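Local coordinates for protein Non-heme chloroperoxidase CPO-A1 (Streptomyces aureofaciens, PDB 1A8Q) that acts as a cofactor-free haloperoxidase of the alpha/beta hydrolase superfamily, able to brominate and possibly chlorinating in the biosynthesis of 7-chlorotetracycline, at residues Y13-G17 with D33-L39; R48-H52 with L79-L85. All blocks are in the same frame, centred on the assembly; numbering follows the deposited sequence.

Contact 1. Residues Y13-G17 with D33-L39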
# COMPACT_ATOMS: atom_id res chain seq x y z
N TYR A 13 8.20 -0.43 -13.55
CA TYR A 13 7.01 0.36 -13.30
C TYR A 13 6.21 0.51 -14.60
O TYR A 13 6.78 0.36 -15.68
CB TYR A 13 7.28 1.77 -12.70
CG TYR A 13 8.14 2.64 -13.61
CD1 TYR A 13 9.50 2.53 -13.72
CD2 TYR A 13 7.46 3.60 -14.37
CE1 TYR A 13 10.23 3.34 -14.58
CE2 TYR A 13 8.19 4.45 -15.22
CZ TYR A 13 9.54 4.30 -15.32
OH TYR A 13 10.27 5.10 -16.17
N LYS A 14 4.93 0.77 -14.40
CA LYS A 14 4.01 1.14 -15.48
C LYS A 14 3.83 2.65 -15.49
O LYS A 14 3.81 3.24 -14.40
CB LYS A 14 2.64 0.53 -15.17
CG LYS A 14 2.63 -0.99 -15.40
CD LYS A 14 1.28 -1.57 -15.18
CE LYS A 14 1.07 -2.39 -13.92
NZ LYS A 14 2.11 -3.47 -13.79
N ASP A 15 3.79 3.25 -16.70
CA ASP A 15 3.68 4.73 -16.72
C ASP A 15 2.72 5.06 -17.86
O ASP A 15 3.11 4.84 -19.04
CB ASP A 15 5.07 5.30 -17.00
CG ASP A 15 5.15 6.82 -17.14
OD1 ASP A 15 4.09 7.45 -17.10
OD2 ASP A 15 6.26 7.32 -17.28
N TRP A 16 1.50 5.37 -17.48
CA TRP A 16 0.44 5.52 -18.48
C TRP A 16 -0.06 6.96 -18.55
O TRP A 16 -0.29 7.57 -17.53
CB TRP A 16 -0.73 4.63 -18.03
CG TRP A 16 -0.52 3.14 -18.18
CD1 TRP A 16 0.56 2.49 -18.70
CD2 TRP A 16 -1.43 2.12 -17.74
NE1 TRP A 16 0.40 1.14 -18.60
CE2 TRP A 16 -0.83 0.87 -18.05
CE3 TRP A 16 -2.69 2.12 -17.17
CZ2 TRP A 16 -1.46 -0.34 -17.77
CZ3 TRP A 16 -3.33 0.93 -16.88
CH2 TRP A 16 -2.69 -0.31 -17.21
N GLY A 17 -0.33 7.42 -19.78
CA GLY A 17 -0.99 8.73 -19.86
C GLY A 17 -0.10 9.93 -19.76
O GLY A 17 1.11 9.92 -19.63
N ASP A 33 0.56 -4.50 -10.43
CA ASP A 33 -0.67 -4.99 -11.05
C ASP A 33 -1.88 -4.90 -10.14
O ASP A 33 -3.03 -4.98 -10.61
CB ASP A 33 -0.55 -6.48 -11.44
CG ASP A 33 0.25 -6.67 -12.71
OD1 ASP A 33 0.48 -5.67 -13.39
OD2 ASP A 33 0.69 -7.83 -12.99
N ALA A 34 -1.75 -4.73 -8.82
CA ALA A 34 -2.82 -4.54 -7.87
C ALA A 34 -3.50 -3.18 -8.08
O ALA A 34 -4.50 -2.99 -7.38
CB ALA A 34 -2.34 -4.57 -6.42
N TRP A 35 -3.02 -2.37 -8.99
CA TRP A 35 -3.62 -1.06 -9.18
C TRP A 35 -4.14 -0.88 -10.60
O TRP A 35 -4.48 0.25 -10.96
CB TRP A 35 -2.52 -0.00 -9.01
CG TRP A 35 -2.03 0.15 -7.58
CD1 TRP A 35 -0.76 -0.01 -7.15
CD2 TRP A 35 -2.79 0.71 -6.49
NE1 TRP A 35 -0.68 0.35 -5.80
CE2 TRP A 35 -1.90 0.79 -5.38
CE3 TRP A 35 -4.12 1.03 -6.30
CZ2 TRP A 35 -2.34 1.25 -4.13
CZ3 TRP A 35 -4.56 1.53 -5.07
CH2 TRP A 35 -3.66 1.59 -3.98
N GLN A 36 -4.19 -1.92 -11.43
CA GLN A 36 -4.57 -1.62 -12.83
C GLN A 36 -5.93 -0.95 -12.92
O GLN A 36 -6.08 -0.12 -13.82
CB GLN A 36 -4.56 -2.92 -13.64
CG GLN A 36 -3.07 -3.29 -13.83
CD GLN A 36 -2.82 -3.96 -15.18
OE1 GLN A 36 -3.54 -3.70 -16.14
NE2 GLN A 36 -1.78 -4.80 -15.23
N ASP A 37 -6.91 -1.32 -12.10
CA ASP A 37 -8.22 -0.67 -12.20
C ASP A 37 -8.09 0.84 -11.95
O ASP A 37 -8.74 1.63 -12.66
CB ASP A 37 -9.16 -1.30 -11.21
CG ASP A 37 -9.54 -2.75 -11.51
OD1 ASP A 37 -10.32 -3.05 -12.42
OD2 ASP A 37 -9.13 -3.60 -10.71
N GLN A 38 -7.35 1.21 -10.92
CA GLN A 38 -7.19 2.62 -10.58
C GLN A 38 -6.33 3.37 -11.56
O GLN A 38 -6.56 4.55 -11.86
CB GLN A 38 -6.56 2.77 -9.15
CG GLN A 38 -7.55 2.32 -8.11
CD GLN A 38 -7.83 0.84 -8.04
OE1 GLN A 38 -6.91 0.03 -8.14
NE2 GLN A 38 -9.09 0.49 -7.85
N LEU A 39 -5.30 2.71 -12.14
CA LEU A 39 -4.48 3.34 -13.15
C LEU A 39 -5.34 3.73 -14.38
O LEU A 39 -5.22 4.88 -14.82
CB LEU A 39 -3.43 2.33 -13.68
CG LEU A 39 -2.24 2.23 -12.69
CD1 LEU A 39 -1.45 0.98 -13.13
CD2 LEU A 39 -1.35 3.45 -12.69
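W16 lays the six-membered end of its indole against L39, and this is the tight half of the contact: CZ3 of W16 stands 3.5 Å from CB of L39, while the methyl CD1 of L39 lies 4.2 Å above the ring plane, displaced toward its rim. A broad flat ring suits a strand residue that must roof over a helix, and a branched aliphatic side chain gives the ring something to rest on. L39 is buried, whereas W16 remains partly exposed.

The looser half is polar: K14, D33 and Q36, all partly exposed, are joined by directional bonds rather than close packing. K14 leaves the strand with CG anti to its carbonyl carbon (chi1 -74°), then bends at its last two torsions, which brings NZ to 2.8 Å from OD1 of D33 in a salt bridge on the anti side, tilted 33° out of the carboxylate plane. OD1 takes a second bond, 3.0 Å from NE2 of Q36, which meets it from well above that plane and on the opposite face, a double grip that should restrain the carboxylate's rotation. Q36 thereby links the halves, for its other amide atom, OE1, sits in the plane of the indole at its edge, 3.7 Å from CH2 of W16, with amide and ring nearly perpendicular (89°).

The contact fastens strand 10-16 to the 3-10 turn and first turn of helix 36-44. Strand 10-16 is itself backbone-bonded to strand 48-52, and the side chain of L39 lies against A51 of that strand and F24 of strand 21-25.

Contact 2. Residues R48-H52 with L79-L85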
# COMPACT_ATOMS: atom_id res chain seq x y z
N ARG A 48 -1.72 11.32 -15.24
CA ARG A 48 -0.65 10.35 -15.61
C ARG A 48 -0.65 9.35 -14.44
O ARG A 48 -0.49 9.80 -13.31
CB ARG A 48 0.65 11.08 -15.74
CG ARG A 48 1.86 10.23 -16.08
CD ARG A 48 3.09 11.10 -16.33
NE ARG A 48 4.27 10.25 -16.53
CZ ARG A 48 5.48 10.80 -16.64
NH1 ARG A 48 5.62 12.14 -16.55
NH2 ARG A 48 6.56 10.08 -16.82
N GLY A 49 -0.68 8.05 -14.76
CA GLY A 49 -0.78 7.09 -13.64
C GLY A 49 0.49 6.25 -13.68
O GLY A 49 0.83 5.70 -14.73
N ILE A 50 1.16 6.15 -12.51
CA ILE A 50 2.40 5.41 -12.47
C ILE A 50 2.31 4.39 -11.33
O ILE A 50 1.81 4.70 -10.25
CB ILE A 50 3.59 6.35 -12.17
CG1 ILE A 50 3.90 7.19 -13.42
CG2 ILE A 50 4.88 5.62 -11.79
CD1 ILE A 50 4.54 8.52 -13.09
N ALA A 51 2.79 3.15 -11.57
CA ALA A 51 2.74 2.19 -10.45
C ALA A 51 3.97 1.29 -10.56
O ALA A 51 4.19 0.63 -11.57
CB ALA A 51 1.48 1.34 -10.43
N HIS A 52 4.81 1.36 -9.51
CA HIS A 52 6.07 0.63 -9.52
C HIS A 52 5.92 -0.64 -8.70
O HIS A 52 4.99 -0.80 -7.92
CB HIS A 52 7.25 1.42 -8.92
CG HIS A 52 7.00 1.89 -7.52
ND1 HIS A 52 5.93 2.68 -7.18
CD2 HIS A 52 7.69 1.66 -6.36
CE1 HIS A 52 5.96 2.97 -5.90
NE2 HIS A 52 7.02 2.37 -5.36
N LEU A 79 12.78 7.03 -8.20
CA LEU A 79 11.83 6.98 -9.31
C LEU A 79 11.25 8.37 -9.58
O LEU A 79 11.20 8.82 -10.72
CB LEU A 79 10.70 6.00 -8.94
CG LEU A 79 9.55 5.90 -9.96
CD1 LEU A 79 9.99 5.16 -11.20
CD2 LEU A 79 8.36 5.20 -9.31
N LEU A 80 10.89 9.09 -8.52
CA LEU A 80 10.32 10.44 -8.69
C LEU A 80 11.37 11.40 -9.23
O LEU A 80 11.05 12.26 -10.05
CB LEU A 80 9.79 10.96 -7.36
CG LEU A 80 8.64 10.20 -6.70
CD1 LEU A 80 8.16 10.97 -5.47
CD2 LEU A 80 7.46 9.92 -7.61
N THR A 81 12.62 11.24 -8.81
CA THR A 81 13.69 12.10 -9.30
C THR A 81 14.09 11.80 -10.73
O THR A 81 14.29 12.72 -11.54
CB THR A 81 14.94 11.94 -8.38
OG1 THR A 81 14.52 12.32 -7.05
CG2 THR A 81 16.06 12.83 -8.87
N ASP A 82 14.20 10.51 -11.08
CA ASP A 82 14.57 10.11 -12.44
C ASP A 82 13.56 10.64 -13.45
O ASP A 82 13.92 11.06 -14.56
CB ASP A 82 14.59 8.58 -12.55
CG ASP A 82 14.96 8.01 -13.90
OD1 ASP A 82 15.83 8.56 -14.60
OD2 ASP A 82 14.46 6.93 -14.27
N LEU A 83 12.28 10.56 -13.15
CA LEU A 83 11.21 11.04 -14.02
C LEU A 83 10.91 12.53 -13.84
O LEU A 83 10.07 13.07 -14.54
CB LEU A 83 9.93 10.22 -13.75
CG LEU A 83 10.06 8.74 -14.14
CD1 LEU A 83 8.75 8.01 -13.86
CD2 LEU A 83 10.48 8.57 -15.58
N ASP A 84 11.58 13.14 -12.88
CA ASP A 84 11.45 14.52 -12.47
C ASP A 84 9.99 14.90 -12.32
O ASP A 84 9.46 15.84 -12.93
CB ASP A 84 12.18 15.45 -13.45
CG ASP A 84 12.35 16.84 -12.84
OD1 ASP A 84 12.14 17.06 -11.62
OD2 ASP A 84 12.70 17.73 -13.65
N LEU A 85 9.28 14.15 -11.47
CA LEU A 85 7.86 14.38 -11.27
C LEU A 85 7.59 15.44 -10.21
O LEU A 85 8.25 15.49 -9.18
CB LEU A 85 7.20 13.08 -10.79
CG LEU A 85 7.38 11.92 -11.81
CD1 LEU A 85 6.74 10.68 -11.21
CD2 LEU A 85 6.70 12.27 -13.13
O HOH W 1 8.81 12.06 -16.79
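R48 spreads one face of its guanidinium over the methyl CD2 of L85, which lies 3.6 Å from NH1 of R48. Its chain, extended from CG to NE, carries the charged head across from the strand to the turn. An arginine suits this margin because its flat head can rest on a leucine while its N-H groups bond around the edge. There a water lies in the guanidinium plane, accepting from NH2 of R48 at 3.0 Å and donating to the carbonyl O of L83 at 2.8 Å; NH2 also forms a salt bridge with D15 of strand 10-16.

Deeper in, the surface is aliphatic. I50 and L85 meet tip to tip, CD1 of I50 being 3.6 Å from CD1 of L85, and CD1 of L83 stands 4.3 Å from that same isoleucine methyl. L79 serves the far end of the strand: its CD2 packs 4.0 Å from CB of H52 and also approaches CG2 of I50. Branched side chains suit this layer, filling it without adding polar groups that would need partners. The polar NE2 of H52 is hydrogen-bonded to E99.

A Schellman motif turns the chain at D84, which has positive phi, with L85 N bonded back to L80 O. This turn swings L85 inward as the last apolar residue of the row. Alternate strand residues facing leucines of the last helical turn and of the turn that follows represent the helix-on-sheet packing of the alpha/beta hydrolase fold, here well away from the catalytic triad.

The centres of contact 1 and contact 2 are about 12 Å apart, and both are built on neighbouring antiparallel strands of one mixed sheet, 10-16 and 48-52. They come in series along the chain: contact 1 closes at helix 36-44, which leads directly into strand 48-52, where contact 2 opens. Their second segments belong to different helices, 36-44 and 69-82. The contacts also touch: W16 O and G49 N are 2.8 Å apart in a probable hydrogen bond, and CD2 of L39 packs on G49. The two helices flank opposite faces of the sheet near its 2-4 edge, the layered design of the alpha/beta hydrolase fold, at a distance from S94, D223 and H252 of the catalytic triad.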